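Local coordinates for protein sgbp-b (Bacteroides uniformis, PDB 7K44) that probably binds xyloglucan at the bacterial cell surface, as a surface glycan-binding protein of a xyloglucan utilization locus in a human gut commensal, at residues L49-G53 / G54-E58; Y83-N86 / K87-E91. One frame throughout, in Å; residues are numbered along the deposited sequence.

Contact 1. Residues L49-G53 / G54-E58; sequences LRIVG and GNFYE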
ATOM      1  N   LEU A  49     -20.956  16.311  18.671  1.00 20.53           N
ATOM      2  CA  LEU A  49     -19.530  16.041  18.572  1.00 25.73           C
ATOM      3  C   LEU A  49     -19.085  15.325  19.838  1.00 23.98           C
ATOM      4  O   LEU A  49     -19.676  15.503  20.909  1.00 25.01           O
ATOM      5  CB  LEU A  49     -18.695  17.337  18.433  1.00 27.39           C
ATOM      6  CG  LEU A  49     -18.863  18.188  17.174  1.00 28.04           C
ATOM      7  CD1 LEU A  49     -19.906  19.266  17.396  1.00 27.94           C
ATOM      8  CD2 LEU A  49     -17.539  18.834  16.780  1.00 31.10           C
ATOM      9  N   ARG A  50     -18.020  14.531  19.720  1.00 22.04           N
ATOM     10  CA  ARG A  50     -17.394  13.932  20.891  1.00 21.14           C
ATOM     11  C   ARG A  50     -15.893  14.164  20.825  1.00 23.16           C
ATOM     12  O   ARG A  50     -15.232  13.692  19.896  1.00 26.70           O
ATOM     13  CB  ARG A  50     -17.705  12.435  20.981  1.00 24.74           C
ATOM     14  CG  ARG A  50     -17.336  11.842  22.336  1.00 27.72           C
ATOM     15  CD  ARG A  50     -17.514  10.319  22.357  1.00 32.44           C
ATOM     16  NE  ARG A  50     -18.913   9.920  22.254  1.00 28.69           N
ATOM     17  CZ  ARG A  50     -19.320   8.652  22.265  1.00 32.15           C
ATOM     18  NH1 ARG A  50     -18.432   7.673  22.377  1.00 31.72           N
ATOM     19  NH2 ARG A  50     -20.608   8.365  22.160  1.00 32.91           N
ATOM     20  N   ILE A  51     -15.359  14.867  21.819  1.00 23.72           N
ATOM     21  CA  ILE A  51     -13.914  15.006  21.955  1.00 24.60           C
ATOM     22  C   ILE A  51     -13.365  13.764  22.644  1.00 26.79           C
ATOM     23  O   ILE A  51     -13.808  13.408  23.741  1.00 29.50           O
ATOM     24  CB  ILE A  51     -13.564  16.266  22.755  1.00 26.29           C
ATOM     25  CG1 ILE A  51     -14.172  17.504  22.103  1.00 25.38           C
ATOM     26  CG2 ILE A  51     -12.047  16.395  22.884  1.00 27.51           C
ATOM     27  CD1 ILE A  51     -14.006  18.769  22.956  1.00 24.03           C
ATOM     28  N   VAL A  52     -12.388  13.121  22.013  1.00 26.45           N
ATOM     29  CA  VAL A  52     -11.777  11.894  22.519  1.00 29.22           C
ATOM     30  C   VAL A  52     -10.325  12.188  22.869  1.00 29.75           C
ATOM     31  O   VAL A  52      -9.549  12.628  22.014  1.00 33.37           O
ATOM     32  CB  VAL A  52     -11.872  10.756  21.494  1.00 29.17           C
ATOM     33  CG1 VAL A  52     -11.172   9.512  22.023  1.00 33.72           C
ATOM     34  CG2 VAL A  52     -13.326  10.472  21.185  1.00 28.88           C
ATOM     35  N   GLY A  53      -9.955  11.933  24.117  1.00 30.66           N
ATOM     36  CA  GLY A  53      -8.598  12.200  24.548  1.00 39.03           C
ATOM     37  C   GLY A  53      -8.290  11.582  25.894  1.00 38.71           C
ATOM     38  O   GLY A  53      -8.344  10.356  26.042  1.00 37.67           O
ATOM     39  N   GLY A  54      -7.969  12.415  26.873  1.00 33.97           N
ATOM     40  CA  GLY A  54      -7.718  11.923  28.212  1.00 35.99           C
ATOM     41  C   GLY A  54      -7.452  13.065  29.168  1.00 40.56           C
ATOM     42  O   GLY A  54      -7.143  14.191  28.761  1.00 35.38           O
ATOM     43  N   ASN A  55      -7.598  12.749  30.456  1.00 38.87           N
ATOM     44  CA  ASN A  55      -7.263  13.656  31.551  1.00 41.23           C
ATOM     45  C   ASN A  55      -8.123  14.915  31.543  1.00 40.07           C
ATOM     46  O   ASN A  55      -7.652  16.008  31.860  1.00 38.87           O
ATOM     47  CB  ASN A  55      -5.773  14.002  31.573  1.00 39.99           C
ATOM     48  CG  ASN A  55      -4.901  12.777  31.682  1.00 41.91           C
ATOM     49  OD1 ASN A  55      -5.213  11.845  32.428  1.00 49.58           O
ATOM     50  ND2 ASN A  55      -3.803  12.763  30.938  1.00 42.20           N
ATOM     51  N   PHE A  56      -9.400  14.767  31.198  1.00 36.21           N
ATOM     52  CA  PHE A  56     -10.290  15.922  31.216  1.00 33.17           C
ATOM     53  C   PHE A  56     -10.811  16.200  32.620  1.00 37.81           C
ATOM     54  O   PHE A  56     -12.025  16.295  32.829  1.00 37.43           O
ATOM     55  CB  PHE A  56     -11.447  15.747  30.225  1.00 35.06           C
ATOM     56  CG  PHE A  56     -11.007  15.563  28.796  1.00 29.96           C
ATOM     57  CD1 PHE A  56      -9.990  16.342  28.265  1.00 35.08           C
ATOM     58  CD2 PHE A  56     -11.616  14.624  27.982  1.00 29.67           C
ATOM     59  CE1 PHE A  56      -9.588  16.179  26.956  1.00 33.12           C
ATOM     60  CE2 PHE A  56     -11.221  14.450  26.668  1.00 29.00           C
ATOM     61  CZ  PHE A  56     -10.197  15.233  26.149  1.00 31.31           C
ATOM     62  N   TYR A  57      -9.898  16.358  33.580  1.00 42.53           N
ATOM     63  CA  TYR A  57     -10.256  16.698  34.952  1.00 43.20           C
ATOM     64  C   TYR A  57     -10.361  18.204  35.109  1.00 40.96           C
ATOM     65  O   TYR A  57      -9.574  18.954  34.523  1.00 45.38           O
ATOM     66  CB  TYR A  57      -9.191  16.187  35.921  1.00 43.90           C
ATOM     67  CG  TYR A  57      -8.986  14.713  35.815  1.00 38.46           C
ATOM     68  CD1 TYR A  57      -9.912  13.835  36.355  1.00 44.27           C
ATOM     69  CD2 TYR A  57      -7.889  14.189  35.147  1.00 40.72           C
ATOM     70  CE1 TYR A  57      -9.744  12.481  36.251  1.00 45.49           C
ATOM     71  CE2 TYR A  57      -7.713  12.829  35.034  1.00 47.41           C
ATOM     72  CZ  TYR A  57      -8.646  11.981  35.587  1.00 44.92           C
ATOM     73  OH  TYR A  57      -8.481  10.625  35.480  1.00 61.76           O
ATOM     74  N   GLU A  58     -11.324  18.636  35.917  1.00 43.57           N
ATOM     75  CA  GLU A  58     -11.487  20.044  36.267  1.00 43.14           C
ATOM     76  C   GLU A  58     -11.588  20.917  35.018  1.00 49.36           C
ATOM     77  O   GLU A  58     -10.936  21.958  34.899  1.00 48.01           O
ATOM     78  CB  GLU A  58     -10.375  20.521  37.204  1.00 46.12           C
TER
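F56 folds back onto I51 and G53 where strand 48-54 runs out into a tight turn at one end of a two-sheet, immunoglobulin-like beta sandwich. This is a local contact within one continuous stretch. CG2 of I51 meets CZ of F56 at 3.9 Å, and the two side chains cross obliquely. CA of G53 lies 3.8 Å from the same CZ. Backbone atom C of V52 comes to the ring edge, 4.5 Å from CZ of F56. CE2 of F56 faces the strand backbone and is 3.8 Å from N of G53. Over one face of the ring sits O of G54, 3.5 Å above the plane and offset toward the rim. The ring points back along the strand because CG of F56 is anti to its own carbonyl carbon (chi1 -59°). G53 leaves room for it: a CB on this residue would fall about 2.8 Å from CZ of F56. Its backbone angles (phi -168°, psi -118°) also suit a residue without a side chain. N55 then takes a left-handed conformation. F56 is the centre of an inverse gamma turn, whose bond from N of Y57 to O of N55 is weak at 2.9 Å. ND2 of N55 is hydrogen-bonded to O of A31. The apolar pair is buried between the sheets. I51 touches I34 and F94 in its own sheet and L106 and V108 in strand 103-110 of the other. F56 rests on P32, on I92 of strand 91-95 and on V108.

Contact 2. Residues Y83-N86 / K87-E91; sequences YTVN and KNFDE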
ATOM      1  N   TYR A  83     -22.169  20.592  28.026  1.00 27.05           N
ATOM      2  CA  TYR A  83     -21.442  19.395  27.619  1.00 28.31           C
ATOM      3  C   TYR A  83     -21.434  18.399  28.773  1.00 27.28           C
ATOM      4  O   TYR A  83     -21.703  18.750  29.926  1.00 33.52           O
ATOM      5  CB  TYR A  83     -20.002  19.740  27.210  1.00 27.62           C
ATOM      6  CG  TYR A  83     -19.242  20.472  28.294  1.00 32.71           C
ATOM      7  CD1 TYR A  83     -18.574  19.779  29.297  1.00 31.79           C
ATOM      8  CD2 TYR A  83     -19.198  21.859  28.317  1.00 29.55           C
ATOM      9  CE1 TYR A  83     -17.892  20.447  30.292  1.00 36.38           C
ATOM     10  CE2 TYR A  83     -18.517  22.537  29.311  1.00 30.87           C
ATOM     11  CZ  TYR A  83     -17.865  21.823  30.292  1.00 32.60           C
ATOM     12  OH  TYR A  83     -17.188  22.494  31.281  1.00 43.64           O
ATOM     13  N   THR A  84     -21.106  17.146  28.454  1.00 27.19           N
ATOM     14  CA  THR A  84     -20.983  16.107  29.464  1.00 29.02           C
ATOM     15  C   THR A  84     -19.660  15.371  29.301  1.00 31.32           C
ATOM     16  O   THR A  84     -19.117  15.274  28.196  1.00 30.41           O
ATOM     17  CB  THR A  84     -22.155  15.113  29.393  1.00 30.80           C
ATOM     18  OG1 THR A  84     -22.252  14.573  28.072  1.00 33.35           O
ATOM     19  CG2 THR A  84     -23.463  15.806  29.734  1.00 34.04           C
ATOM     20  N   VAL A  85     -19.148  14.843  30.414  1.00 30.30           N
ATOM     21  CA  VAL A  85     -17.904  14.081  30.440  1.00 29.50           C
ATOM     22  C   VAL A  85     -18.217  12.664  30.902  1.00 26.50           C
ATOM     23  O   VAL A  85     -19.072  12.467  31.775  1.00 30.30           O
ATOM     24  CB  VAL A  85     -16.873  14.737  31.380  1.00 30.43           C
ATOM     25  CG1 VAL A  85     -15.473  14.261  31.039  1.00 35.25           C
ATOM     26  CG2 VAL A  85     -16.985  16.246  31.306  1.00 36.13           C
ATOM     27  N   ASN A  86     -17.527  11.680  30.315  1.00 27.54           N
ATOM     28  CA  ASN A  86     -17.770  10.288  30.677  1.00 29.89           C
ATOM     29  C   ASN A  86     -17.063   9.933  31.989  1.00 34.79           C
ATOM     30  O   ASN A  86     -16.351  10.744  32.590  1.00 34.14           O
ATOM     31  CB  ASN A  86     -17.407   9.353  29.520  1.00 28.92           C
ATOM     32  CG  ASN A  86     -15.911   9.266  29.278  1.00 30.36           C
ATOM     33  OD1 ASN A  86     -15.140  10.078  29.786  1.00 33.31           O
ATOM     34  ND2 ASN A  86     -15.494   8.287  28.481  1.00 30.93           N
ATOM     35  N   LYS A  87     -17.258   8.691  32.435  1.00 35.30           N
ATOM     36  CA  LYS A  87     -16.749   8.268  33.738  1.00 37.49           C
ATOM     37  C   LYS A  87     -15.222   8.260  33.805  1.00 33.07           C
ATOM     38  O   LYS A  87     -14.657   8.522  34.870  1.00 36.51           O
ATOM     39  CB  LYS A  87     -17.314   6.880  34.067  1.00 36.18           C
ATOM     40  CG  LYS A  87     -16.821   6.261  35.361  1.00 38.66           C
ATOM     41  CD  LYS A  87     -17.384   4.846  35.501  1.00 43.04           C
ATOM     42  CE  LYS A  87     -17.413   4.392  36.955  1.00 53.13           C
ATOM     43  NZ  LYS A  87     -18.074   3.062  37.113  1.00 51.07           N
ATOM     44  N   ASN A  88     -14.540   7.945  32.706  1.00 32.37           N
ATOM     45  CA  ASN A  88     -13.083   7.867  32.701  1.00 31.83           C
ATOM     46  C   ASN A  88     -12.406   9.185  32.321  1.00 38.03           C
ATOM     47  O   ASN A  88     -11.189   9.199  32.102  1.00 39.32           O
ATOM     48  CB  ASN A  88     -12.593   6.732  31.805  1.00 40.30           C
ATOM     49  CG  ASN A  88     -13.337   5.437  32.060  1.00 53.03           C
ATOM     50  OD1 ASN A  88     -13.901   5.233  33.142  1.00 59.69           O
ATOM     51  ND2 ASN A  88     -13.352   4.553  31.067  1.00 54.69           N
ATOM     52  N   PHE A  89     -13.167  10.277  32.232  1.00 34.35           N
ATOM     53  CA  PHE A  89     -12.625  11.607  31.926  1.00 32.65           C
ATOM     54  C   PHE A  89     -11.798  11.611  30.642  1.00 37.61           C
ATOM     55  O   PHE A  89     -10.756  12.267  30.550  1.00 37.54           O
ATOM     56  CB  PHE A  89     -11.824  12.187  33.098  1.00 36.51           C
ATOM     57  CG  PHE A  89     -12.622  12.374  34.360  1.00 39.57           C
ATOM     58  CD1 PHE A  89     -12.728  11.349  35.288  1.00 43.01           C
ATOM     59  CD2 PHE A  89     -13.246  13.578  34.629  1.00 38.46           C
ATOM     60  CE1 PHE A  89     -13.451  11.524  36.450  1.00 39.36           C
ATOM     61  CE2 PHE A  89     -13.972  13.759  35.794  1.00 44.75           C
ATOM     62  CZ  PHE A  89     -14.074  12.729  36.704  1.00 43.71           C
ATOM     63  N   ASP A  90     -12.253  10.871  29.636  1.00 31.97           N
ATOM     64  CA  ASP A  90     -11.529  10.825  28.377  1.00 31.71           C
ATOM     65  C   ASP A  90     -12.410  11.074  27.155  1.00 25.06           C
ATOM     66  O   ASP A  90     -11.918  10.973  26.023  1.00 31.00           O
ATOM     67  CB  ASP A  90     -10.683   9.543  28.246  1.00 30.13           C
ATOM     68  CG  ASP A  90     -11.522   8.277  28.109  1.00 40.84           C
ATOM     69  OD1 ASP A  90     -12.765   8.348  28.214  1.00 36.64           O
ATOM     70  OD2 ASP A  90     -10.922   7.200  27.896  1.00 44.78           O
ATOM     71  N   GLU A  91     -13.685  11.408  27.354  1.00 28.59           N
ATOM     72  CA  GLU A  91     -14.582  11.725  26.251  1.00 27.71           C
ATOM     73  C   GLU A  91     -15.551  12.814  26.697  1.00 30.15           C
ATOM     74  O   GLU A  91     -16.144  12.721  27.774  1.00 29.19           O
ATOM     75  CB  GLU A  91     -15.329  10.469  25.771  1.00 26.64           C
ATOM     76  CG  GLU A  91     -14.406   9.404  25.166  1.00 31.47           C
ATOM     77  CD  GLU A  91     -15.127   8.169  24.649  1.00 37.71           C
ATOM     78  OE1 GLU A  91     -16.352   8.055  24.860  1.00 35.42           O
ATOM     79  OE2 GLU A  91     -14.461   7.306  24.028  1.00 40.04           O
TER
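N86 and E91 form the last backbone pair of a beta hairpin made by strands 84-85 and 91-95. N of N86 gives a hydrogen bond to O of E91 at 3.1 Å. The loop between them starts with a type I turn from N86 to F89, in which N of F89 bonds O of N86 at 3.2 Å. The side chain of N86 fills the loop. Its CB passes 4.0 Å from O of E91. CG stands between the backbone N and the carbonyl carbon (chi1 71°), which turns the amide inward over the loop backbone. OD1 is gripped by two backbone donors. N of D90 comes in the carbonyl plane, on a lone pair, at 3.0 Å from OD1 of N86. N of E91 stands above that plane, at 3.1 Å from the same OD1. ND2 of N86 reaches OD1 of D90 at 2.7 Å in a nearly straight bond (165°). The carboxylate oxygen lies in the amide plane, and the two flat groups are only 28° apart. The negative carboxylate would probably polarise the amide and strengthen OD1 as an acceptor. Losing the amide to an alanine here would probably leave the N-H groups of D90 and E91 without their shared acceptor and set the D90 carboxylate free to turn. Farther round, CG1 of V85 lies 4.3 Å from CD2 of F89, and O of N86 sits over one face of the F89 ring. Beside the amide, CB of E91 packs 3.5 Å from ND2 of N86.

How the contacts relate
The chain meets contact 1 first, where residues 49-58 leave strand 48-54 and turn toward strand 59-65 of the facing sheet. After strand 78-80 it returns to the first sheet, and contact 2 closes the short hairpin loop between strands 84-85 and 91-95. The two follow in series and neither encloses the other. They meet side by side, because strands 48-54 and 91-95 are neighbours. N of G53 probably bonds O of D90, and N of F56 probably bonds O of F89. The rings of Y57 and F89 also meet, with planes about 35° apart. Together the two backbone bonds and the ring contact join the two loops at one end of the sandwich.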